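Local coordinates for periplasmic binding protein (Thermotoga lettingae TMO, PDB 4RY8) that probably serves as the solute-binding component of a sugar transporter, holding 5-methylthioribose in the pocket between its two lobes, at residues V106-L120 and L269-P283. Sequence-based numbering, arbitrary orientation.
Sequences VDDNRVPEIEQDDLL and LVGGEKLPKYLLVEP. With SR1 (5-S-methyl-5-thio-alpha-D-ribofuranose), chain G.
The ammonium group of Lys-277 is buried among four oxygens of segment 106-120, three of them backbone carbonyls, so its three N-H must be shared among four acceptors. NZ meets Val-106 O nearly head-on at 2.8 Å, Val-111 O at the same distance, and Asp-108 O, the longest at 3.1 Å, from above its carbonyl plane and off its lone pairs. The contact to Glu-113 OE2 at 2.9 Å is also a salt bridge; Val-106 N binds that same oxygen from the opposite face of the carboxylate. CG of Lys-277 stands anti to the backbone N (chi1 175°), and a bend at chi2 directs the chain into the loop. Were Lys-277 cut back to an alanine, the three carbonyls and the Glu-113 carboxylate would probably lose their common cation, and the 106-111 loop would be less firmly held. Alongside, the Tyr-278 ring turns its edge to Glu-113 OE1 (3.5 Å from CE1), the carboxylate standing almost perpendicular to it, while a water joins Tyr-278 OH to OE2. OE1 is also paired with Arg-163 of the second subunit. Strand pairing follows, from Glu-113 N to Lys-277 O (2.8 Å) through to Val-281 N and Glu-115 O. On the other face, Ile-114 CG1 packs on Leu-279 CB, and Ile-114 also touches Leu-261 of helix 255-270. Beyond the strand, Gln-116, braced by Thr-253, donates NE2 to SR1 O2 at 3.0 Å. The pairing illustrates how a late strand returns to complete the first lobe's parallel sheet beside the hinge, as in type I periplasmic binding proteins.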
ATOM      1  N   VAL C 106      13.513  12.959   9.041  1.00 25.20           N
ATOM      2  CA  VAL C 106      14.184  13.623  10.198  1.00 27.61           C
ATOM      3  C   VAL C 106      13.458  13.415  11.524  1.00 29.20           C
ATOM      4  O   VAL C 106      12.248  13.658  11.650  1.00 28.46           O
ATOM      5  CB  VAL C 106      14.484  15.125   9.904  1.00 29.81           C
ATOM      6  CG1 VAL C 106      13.393  15.727   9.066  1.00 37.95           C
ATOM      7  CG2 VAL C 106      14.682  15.947  11.172  1.00 29.53           C
ATOM      8  N   ASP C 107      14.238  12.987  12.523  1.00 34.54           N
ATOM      9  CA  ASP C 107      13.765  12.725  13.881  1.00 32.80           C
ATOM     10  C   ASP C 107      13.592  14.021  14.665  1.00 28.81           C
ATOM     11  O   ASP C 107      14.273  14.245  15.645  1.00 34.28           O
ATOM     12  CB  ASP C 107      14.780  11.810  14.621  1.00 45.86           C
ATOM     13  CG  ASP C 107      14.343  11.434  16.050  1.00 37.17           C
ATOM     14  OD1 ASP C 107      13.153  11.540  16.393  1.00 44.61           O
ATOM     15  OD2 ASP C 107      15.208  11.006  16.838  1.00 53.97           O
ATOM     16  N   ASP C 108      12.661  14.867  14.250  1.00 29.19           N
ATOM     17  CA  ASP C 108      12.398  16.104  14.980  1.00 31.38           C
ATOM     18  C   ASP C 108      11.001  16.535  14.607  1.00 25.23           C
ATOM     19  O   ASP C 108      10.733  16.713  13.430  1.00 27.28           O
ATOM     20  CB  ASP C 108      13.404  17.194  14.579  1.00 36.83           C
ATOM     21  CG  ASP C 108      13.322  18.415  15.470  1.00 34.28           C
ATOM     22  OD1 ASP C 108      12.230  19.021  15.564  1.00 33.23           O
ATOM     23  OD2 ASP C 108      14.358  18.770  16.070  1.00 33.33           O
ATOM     24  N   ASN C 109      10.131  16.701  15.601  1.00 28.01           N
ATOM     25  CA  ASN C 109       8.703  17.005  15.388  1.00 33.89           C
ATOM     26  C   ASN C 109       8.414  18.386  14.800  1.00 29.77           C
ATOM     27  O   ASN C 109       7.287  18.642  14.350  1.00 30.11           O
ATOM     28  CB  ASN C 109       7.912  16.781  16.705  1.00 41.32           C
ATOM     29  CG  ASN C 109       6.423  17.165  16.609  1.00 67.53           C
ATOM     30  OD1 ASN C 109       5.955  18.037  17.350  1.00 70.60           O
ATOM     31  ND2 ASN C 109       5.669  16.494  15.732  1.00 48.93           N
ATOM     32  N   ARG C 110       9.421  19.260  14.758  1.00 27.91           N
ATOM     33  CA  ARG C 110       9.280  20.595  14.157  1.00 30.13           C
ATOM     34  C   ARG C 110       9.323  20.604  12.621  1.00 31.47           C
ATOM     35  O   ARG C 110       8.901  21.585  11.997  1.00 26.82           O
ATOM     36  CB  ARG C 110      10.366  21.524  14.688  1.00 32.16           C
ATOM     37  CG  ARG C 110      10.196  21.904  16.151  1.00 35.04           C
ATOM     38  CD  ARG C 110      11.396  22.696  16.663  1.00 35.49           C
ATOM     39  NE  ARG C 110      12.591  21.870  16.702  1.00 30.08           N
ATOM     40  CZ  ARG C 110      13.778  22.259  17.162  1.00 33.54           C
ATOM     41  NH1 ARG C 110      13.969  23.495  17.617  1.00 35.40           N
ATOM     42  NH2 ARG C 110      14.786  21.395  17.145  1.00 30.41           N
ATOM     43  N   VAL C 111       9.807  19.506  12.034  1.00 25.99           N
ATOM     44  CA  VAL C 111      10.062  19.401  10.591  1.00 26.14           C
ATOM     45  C   VAL C 111       9.105  18.480   9.897  1.00 23.20           C
ATOM     46  O   VAL C 111       9.271  17.266   9.940  1.00 21.77           O
ATOM     47  CB  VAL C 111      11.457  18.807  10.355  1.00 24.77           C
ATOM     48  CG1 VAL C 111      11.774  18.714   8.870  1.00 22.15           C
ATOM     49  CG2 VAL C 111      12.479  19.639  11.112  1.00 28.74           C
ATOM     50  N   PRO C 112       8.125  19.049   9.197  1.00 21.92           N
ATOM     51  CA  PRO C 112       7.313  18.224   8.372  1.00 20.69           C
ATOM     52  C   PRO C 112       8.113  17.563   7.286  1.00 19.81           C
ATOM     53  O   PRO C 112       9.075  18.160   6.750  1.00 22.28           O
ATOM     54  CB  PRO C 112       6.277  19.192   7.768  1.00 22.62           C
ATOM     55  CG  PRO C 112       6.444  20.467   8.484  1.00 24.61           C
ATOM     56  CD  PRO C 112       7.786  20.473   9.102  1.00 27.32           C
ATOM     57  N   GLU C 113       7.717  16.332   6.982  1.00 19.22           N
ATOM     58  CA  GLU C 113       8.283  15.553   5.933  1.00 19.05           C
ATOM     59  C   GLU C 113       7.256  15.320   4.804  1.00 20.25           C
ATOM     60  O   GLU C 113       6.226  14.666   4.994  1.00 23.33           O
ATOM     61  CB  GLU C 113       8.760  14.219   6.472  1.00 21.02           C
ATOM     62  CG  GLU C 113       9.846  14.298   7.511  1.00 24.39           C
ATOM     63  CD  GLU C 113      10.164  12.926   8.082  1.00 33.11           C
ATOM     64  OE1 GLU C 113       9.957  11.901   7.372  1.00 28.73           O
ATOM     65  OE2 GLU C 113      10.638  12.844   9.245  1.00 27.22           O
ATOM     66  N   ILE C 114       7.569  15.867   3.632  1.00 19.53           N
ATOM     67  CA  ILE C 114       6.823  15.616   2.382  1.00 21.85           C
ATOM     68  C   ILE C 114       7.386  14.379   1.683  1.00 19.76           C
ATOM     69  O   ILE C 114       8.601  14.241   1.513  1.00 23.36           O
ATOM     70  CB  ILE C 114       6.870  16.845   1.436  1.00 21.07           C
ATOM     71  CG1 ILE C 114       6.320  18.083   2.159  1.00 33.65           C
ATOM     72  CG2 ILE C 114       6.056  16.570   0.185  1.00 24.27           C
ATOM     73  CD1 ILE C 114       6.509  19.413   1.445  1.00 27.43           C
ATOM     74  N   GLU C 115       6.525  13.448   1.311  1.00 24.98           N
ATOM     75  CA  GLU C 115       6.925  12.421   0.372  1.00 20.02           C
ATOM     76  C   GLU C 115       5.769  11.955  -0.447  1.00 18.78           C
ATOM     77  O   GLU C 115       4.621  12.355  -0.193  1.00 25.78           O
ATOM     78  CB  GLU C 115       7.506  11.215   1.113  1.00 23.54           C
ATOM     79  CG  GLU C 115       6.590  10.670   2.189  1.00 22.65           C
ATOM     80  CD  GLU C 115       6.938   9.238   2.521  1.00 45.07           C
ATOM     81  OE1 GLU C 115       7.646   9.006   3.536  1.00 27.95           O
ATOM     82  OE2 GLU C 115       6.522   8.363   1.743  1.00 26.53           O
ATOM     83  N   GLN C 116       6.073  11.095  -1.418  1.00 16.62           N
ATOM     84  CA  GLN C 116       5.042  10.596  -2.319  1.00 21.45           C
ATOM     85  C   GLN C 116       4.438   9.271  -1.900  1.00 24.23           C
ATOM     86  O   GLN C 116       3.928   8.515  -2.755  1.00 18.48           O
ATOM     87  CB  GLN C 116       5.629  10.452  -3.684  1.00 17.34           C
ATOM     88  CG  GLN C 116       6.178  11.744  -4.208  1.00 18.24           C
ATOM     89  CD  GLN C 116       6.986  11.554  -5.447  1.00 24.76           C
ATOM     90  OE1 GLN C 116       6.510  11.773  -6.549  1.00 18.64           O
ATOM     91  NE2 GLN C 116       8.212  11.145  -5.283  1.00 16.12           N
ATOM     92  N   ASP C 117       4.448   9.029  -0.584  1.00 17.27           N
ATOM     93  CA  ASP C 117       4.004   7.769   0.011  1.00 17.99           C
ATOM     94  C   ASP C 117       4.826   6.706  -0.666  1.00 18.96           C
ATOM     95  O   ASP C 117       4.317   5.867  -1.394  1.00 21.30           O
ATOM     96  CB  ASP C 117       2.490   7.513  -0.099  1.00 20.21           C
ATOM     97  CG  ASP C 117       2.015   6.448   0.850  1.00 24.81           C
ATOM     98  OD1 ASP C 117       2.846   5.650   1.364  1.00 22.48           O
ATOM     99  OD2 ASP C 117       0.819   6.403   1.148  1.00 25.24           O
ATOM    100  N   ASP C 118       6.127   6.720  -0.410  1.00 21.71           N
ATOM    101  CA  ASP C 118       7.018   5.778  -1.129  1.00 16.71           C
ATOM    102  C   ASP C 118       6.859   4.271  -0.827  1.00 16.21           C
ATOM    103  O   ASP C 118       7.173   3.406  -1.684  1.00 14.88           O
ATOM    104  CB  ASP C 118       8.458   6.208  -1.008  1.00 21.86           C
ATOM    105  CG  ASP C 118       8.733   7.465  -1.781  1.00 19.60           C
ATOM    106  OD1 ASP C 118       8.497   7.496  -3.029  1.00 20.17           O
ATOM    107  OD2 ASP C 118       9.089   8.443  -1.117  1.00 19.38           O
ATOM    108  N   LEU C 119       6.402   3.976   0.380  1.00 16.25           N
ATOM    109  CA  LEU C 119       6.058   2.619   0.730  1.00 16.77           C
ATOM    110  C   LEU C 119       4.870   2.172  -0.134  1.00 17.64           C
ATOM    111  O   LEU C 119       4.874   1.106  -0.708  1.00 16.17           O
ATOM    112  CB  LEU C 119       5.747   2.539   2.199  1.00 16.97           C
ATOM    113  CG  LEU C 119       6.955   2.740   3.114  1.00 20.34           C
ATOM    114  CD1 LEU C 119       6.565   2.709   4.570  1.00 24.46           C
ATOM    115  CD2 LEU C 119       8.013   1.704   2.795  1.00 21.13           C
ATOM    116  N   LEU C 120       3.842   2.985  -0.272  1.00 19.03           N
ATOM    117  CA  LEU C 120       2.787   2.585  -1.181  1.00 18.17           C
ATOM    118  C   LEU C 120       3.242   2.433  -2.645  1.00 18.91           C
ATOM    119  O   LEU C 120       2.845   1.474  -3.307  1.00 20.16           O
ATOM    120  CB  LEU C 120       1.600   3.562  -1.106  1.00 19.95           C
ATOM    121  CG  LEU C 120       0.386   3.180  -1.951  1.00 19.57           C
ATOM    122  CD1 LEU C 120      -0.269   1.871  -1.576  1.00 21.65           C
ATOM    123  CD2 LEU C 120      -0.667   4.279  -1.831  1.00 21.12           C
ATOM    124  N   LEU C 269       4.814  27.524   7.380  1.00 28.67           N
ATOM    125  CA  LEU C 269       5.596  27.551   8.630  1.00 31.28           C
ATOM    126  C   LEU C 269       6.023  28.959   8.982  1.00 30.86           C
ATOM    127  O   LEU C 269       5.908  29.360  10.122  1.00 30.49           O
ATOM    128  CB  LEU C 269       6.837  26.665   8.534  1.00 28.10           C
ATOM    129  CG  LEU C 269       6.557  25.182   8.393  1.00 29.33           C
ATOM    130  CD1 LEU C 269       7.813  24.462   7.924  1.00 35.63           C
ATOM    131  CD2 LEU C 269       5.995  24.597   9.690  1.00 40.67           C
ATOM    132  N   VAL C 270       6.499  29.716   7.996  1.00 37.94           N
ATOM    133  CA  VAL C 270       6.939  31.099   8.237  1.00 38.00           C
ATOM    134  C   VAL C 270       5.767  31.936   8.788  1.00 33.75           C
ATOM    135  O   VAL C 270       5.955  32.731   9.694  1.00 33.80           O
ATOM    136  CB  VAL C 270       7.555  31.742   6.965  1.00 36.99           C
ATOM    137  CG1 VAL C 270       7.738  33.244   7.150  1.00 37.58           C
ATOM    138  CG2 VAL C 270       8.895  31.080   6.626  1.00 34.70           C
ATOM    139  N   GLY C 271       4.568  31.712   8.259  1.00 33.52           N
ATOM    140  CA  GLY C 271       3.334  32.281   8.811  1.00 35.35           C
ATOM    141  C   GLY C 271       2.890  31.813  10.204  1.00 42.06           C
ATOM    142  O   GLY C 271       1.865  32.269  10.701  1.00 48.23           O
ATOM    143  N   GLY C 272       3.636  30.906  10.835  1.00 55.34           N
ATOM    144  CA  GLY C 272       3.335  30.457  12.199  1.00 52.36           C
ATOM    145  C   GLY C 272       2.409  29.253  12.289  1.00 45.33           C
ATOM    146  O   GLY C 272       2.034  28.840  13.385  1.00 47.16           O
ATOM    147  N   GLU C 273       2.038  28.687  11.143  1.00 35.35           N
ATOM    148  CA  GLU C 273       1.155  27.536  11.097  1.00 38.26           C
ATOM    149  C   GLU C 273       1.865  26.240  11.526  1.00 46.51           C
ATOM    150  O   GLU C 273       3.021  26.005  11.171  1.00 42.90           O
ATOM    151  CB  GLU C 273       0.598  27.348   9.687  1.00 37.79           C
ATOM    152  CG  GLU C 273      -0.278  28.471   9.201  1.00 48.08           C
ATOM    153  CD  GLU C 273      -1.663  28.497   9.848  1.00 47.26           C
ATOM    154  OE1 GLU C 273      -2.117  27.484  10.425  1.00 46.93           O
ATOM    155  OE2 GLU C 273      -2.307  29.553   9.768  1.00 51.63           O
ATOM    156  N   LYS C 274       1.155  25.423  12.300  1.00 55.21           N
ATOM    157  CA  LYS C 274       1.604  24.085  12.660  1.00 42.82           C
ATOM    158  C   LYS C 274       1.092  23.142  11.576  1.00 36.41           C
ATOM    159  O   LYS C 274      -0.104  23.127  11.270  1.00 35.59           O
ATOM    160  CB  LYS C 274       1.076  23.670  14.045  1.00 61.97           C
ATOM    161  N   LEU C 275       2.018  22.390  10.993  1.00 33.02           N
ATOM    162  CA  LEU C 275       1.726  21.479   9.908  1.00 31.31           C
ATOM    163  C   LEU C 275       1.735  20.056  10.398  1.00 28.04           C
ATOM    164  O   LEU C 275       2.414  19.735  11.382  1.00 28.38           O
ATOM    165  CB  LEU C 275       2.743  21.645   8.764  1.00 29.11           C
ATOM    166  CG  LEU C 275       2.299  22.459   7.511  1.00 34.10           C
ATOM    167  CD1 LEU C 275       1.383  23.625   7.857  1.00 35.43           C
ATOM    168  CD2 LEU C 275       3.491  22.940   6.683  1.00 28.39           C
ATOM    169  N   PRO C 276       1.009  19.185   9.695  1.00 28.79           N
ATOM    170  CA  PRO C 276       1.171  17.777   9.982  1.00 35.77           C
ATOM    171  C   PRO C 276       2.661  17.347   9.859  1.00 29.43           C
ATOM    172  O   PRO C 276       3.440  17.955   9.125  1.00 24.65           O
ATOM    173  CB  PRO C 276       0.305  17.098   8.912  1.00 34.50           C
ATOM    174  CG  PRO C 276      -0.726  18.138   8.516  1.00 40.08           C
ATOM    175  CD  PRO C 276      -0.091  19.469   8.741  1.00 31.48           C
ATOM    176  N   LYS C 277       3.060  16.354  10.625  1.00 25.61           N
ATOM    177  CA  LYS C 277       4.411  15.839  10.548  1.00 22.54           C
ATOM    178  C   LYS C 277       4.661  15.156   9.208  1.00 24.44           C
ATOM    179  O   LYS C 277       5.770  15.229   8.673  1.00 22.23           O
ATOM    180  CB  LYS C 277       4.652  14.891  11.713  1.00 24.01           C
ATOM    181  CG  LYS C 277       5.996  14.153  11.737  1.00 22.89           C
ATOM    182  CD  LYS C 277       7.232  15.007  11.642  1.00 25.47           C
ATOM    183  CE  LYS C 277       8.386  14.123  11.150  1.00 27.31           C
ATOM    184  NZ  LYS C 277       9.716  14.772  11.214  1.00 26.14           N
ATOM    185  N   TYR C 278       3.647  14.469   8.660  1.00 22.42           N
ATOM    186  CA  TYR C 278       3.789  13.752   7.391  1.00 21.24           C
ATOM    187  C   TYR C 278       2.811  14.310   6.361  1.00 27.03           C
ATOM    188  O   TYR C 278       1.641  14.391   6.634  1.00 25.68           O
ATOM    189  CB  TYR C 278       3.616  12.255   7.581  1.00 20.11           C
ATOM    190  CG  TYR C 278       4.684  11.702   8.546  1.00 21.08           C
ATOM    191  CD1 TYR C 278       6.005  11.577   8.161  1.00 22.93           C
ATOM    192  CD2 TYR C 278       4.354  11.343   9.816  1.00 20.46           C
ATOM    193  CE1 TYR C 278       6.987  11.118   9.067  1.00 20.47           C
ATOM    194  CE2 TYR C 278       5.300  10.867  10.709  1.00 21.57           C
ATOM    195  CZ  TYR C 278       6.615  10.776  10.328  1.00 21.21           C
ATOM    196  OH  TYR C 278       7.547  10.301  11.245  1.00 24.39           O
ATOM    197  N   LEU C 279       3.333  14.753   5.220  1.00 23.14           N
ATOM    198  CA  LEU C 279       2.541  15.263   4.109  1.00 23.58           C
ATOM    199  C   LEU C 279       2.790  14.289   2.973  1.00 27.89           C
ATOM    200  O   LEU C 279       3.819  14.336   2.292  1.00 31.90           O
ATOM    201  CB  LEU C 279       2.941  16.709   3.773  1.00 24.71           C
ATOM    202  CG  LEU C 279       2.596  17.808   4.806  1.00 23.01           C
ATOM    203  CD1 LEU C 279       3.190  19.151   4.460  1.00 28.59           C
ATOM    204  CD2 LEU C 279       1.101  17.985   5.028  1.00 30.83           C
ATOM    205  N   LEU C 280       1.889  13.321   2.856  1.00 23.96           N
ATOM    206  CA  LEU C 280       2.006  12.290   1.838  1.00 25.44           C
ATOM    207  C   LEU C 280       1.183  12.700   0.596  1.00 28.72           C
ATOM    208  O   LEU C 280      -0.026  12.932   0.685  1.00 29.43           O
ATOM    209  CB  LEU C 280       1.482  10.954   2.361  1.00 36.27           C
ATOM    210  CG  LEU C 280       2.066  10.361   3.636  1.00 38.73           C
ATOM    211  CD1 LEU C 280       1.541   8.953   3.804  1.00 45.38           C
ATOM    212  CD2 LEU C 280       3.564  10.350   3.618  1.00 26.31           C
ATOM    213  N   VAL C 281       1.864  12.833  -0.534  1.00 29.69           N
ATOM    214  CA  VAL C 281       1.220  13.018  -1.820  1.00 21.65           C
ATOM    215  C   VAL C 281       0.823  11.657  -2.409  1.00 24.97           C
ATOM    216  O   VAL C 281       1.676  10.808  -2.617  1.00 28.30           O
ATOM    217  CB  VAL C 281       2.109  13.807  -2.819  1.00 28.16           C
ATOM    218  CG1 VAL C 281       1.318  14.108  -4.105  1.00 33.59           C
ATOM    219  CG2 VAL C 281       2.555  15.133  -2.192  1.00 26.76           C
ATOM    220  N   GLU C 282      -0.458  11.500  -2.753  1.00 24.06           N
ATOM    221  CA  GLU C 282      -1.042  10.204  -3.102  1.00 23.50           C
ATOM    222  C   GLU C 282      -0.605   9.759  -4.520  1.00 21.00           C
ATOM    223  O   GLU C 282      -0.916  10.381  -5.521  1.00 21.81           O
ATOM    224  CB  GLU C 282      -2.579  10.275  -2.977  1.00 29.72           C
ATOM    225  CG  GLU C 282      -3.323   8.951  -2.892  1.00 57.37           C
ATOM    226  CD  GLU C 282      -4.829   9.121  -3.136  1.00 47.77           C
ATOM    227  OE1 GLU C 282      -5.458  10.028  -2.538  1.00 49.44           O
ATOM    228  OE2 GLU C 282      -5.382   8.354  -3.951  1.00 44.48           O
ATOM    229  N   PRO C 283       0.083   8.646  -4.631  1.00 18.77           N
ATOM    230  CA  PRO C 283       0.575   8.229  -5.940  1.00 18.56           C
ATOM    231  C   PRO C 283      -0.390   7.376  -6.672  1.00 19.32           C
ATOM    232  O   PRO C 283      -1.218   6.724  -6.042  1.00 25.43           O
ATOM    233  CB  PRO C 283       1.753   7.310  -5.592  1.00 17.58           C
ATOM    234  CG  PRO C 283       1.264   6.669  -4.334  1.00 17.56           C
ATOM    235  CD  PRO C 283       0.532   7.722  -3.561  1.00 20.69           C
TER
HETATM  236  CS  SR1 G 401      17.626   9.744  -6.923  1.00 25.10           C
HETATM  237  S   SR1 G 401      16.143   9.682  -5.943  1.00 20.45           S
HETATM  238  C5  SR1 G 401      15.024   9.722  -7.364  1.00 25.11           C
HETATM  239  C4  SR1 G 401      13.564   9.688  -6.921  1.00 20.17           C
HETATM  240  O4  SR1 G 401      13.383  10.784  -6.085  1.00 23.29           O
HETATM  241  C1  SR1 G 401      12.130  11.448  -6.346  1.00 43.30           C
HETATM  242  O1  SR1 G 401      11.354  11.326  -5.203  1.00 27.28           O
HETATM  243  C2  SR1 G 401      11.442  10.784  -7.528  1.00 30.48           C
HETATM  244  O2  SR1 G 401      10.199  10.077  -7.268  1.00 20.18           O
HETATM  245  C3  SR1 G 401      12.526   9.848  -8.026  1.00 21.80           C
HETATM  246  O3  SR1 G 401      11.974   8.589  -8.386  1.00 22.86           O
HETATM  247  O   HOH W   1       9.964  10.353  10.103  1.00 26.33           O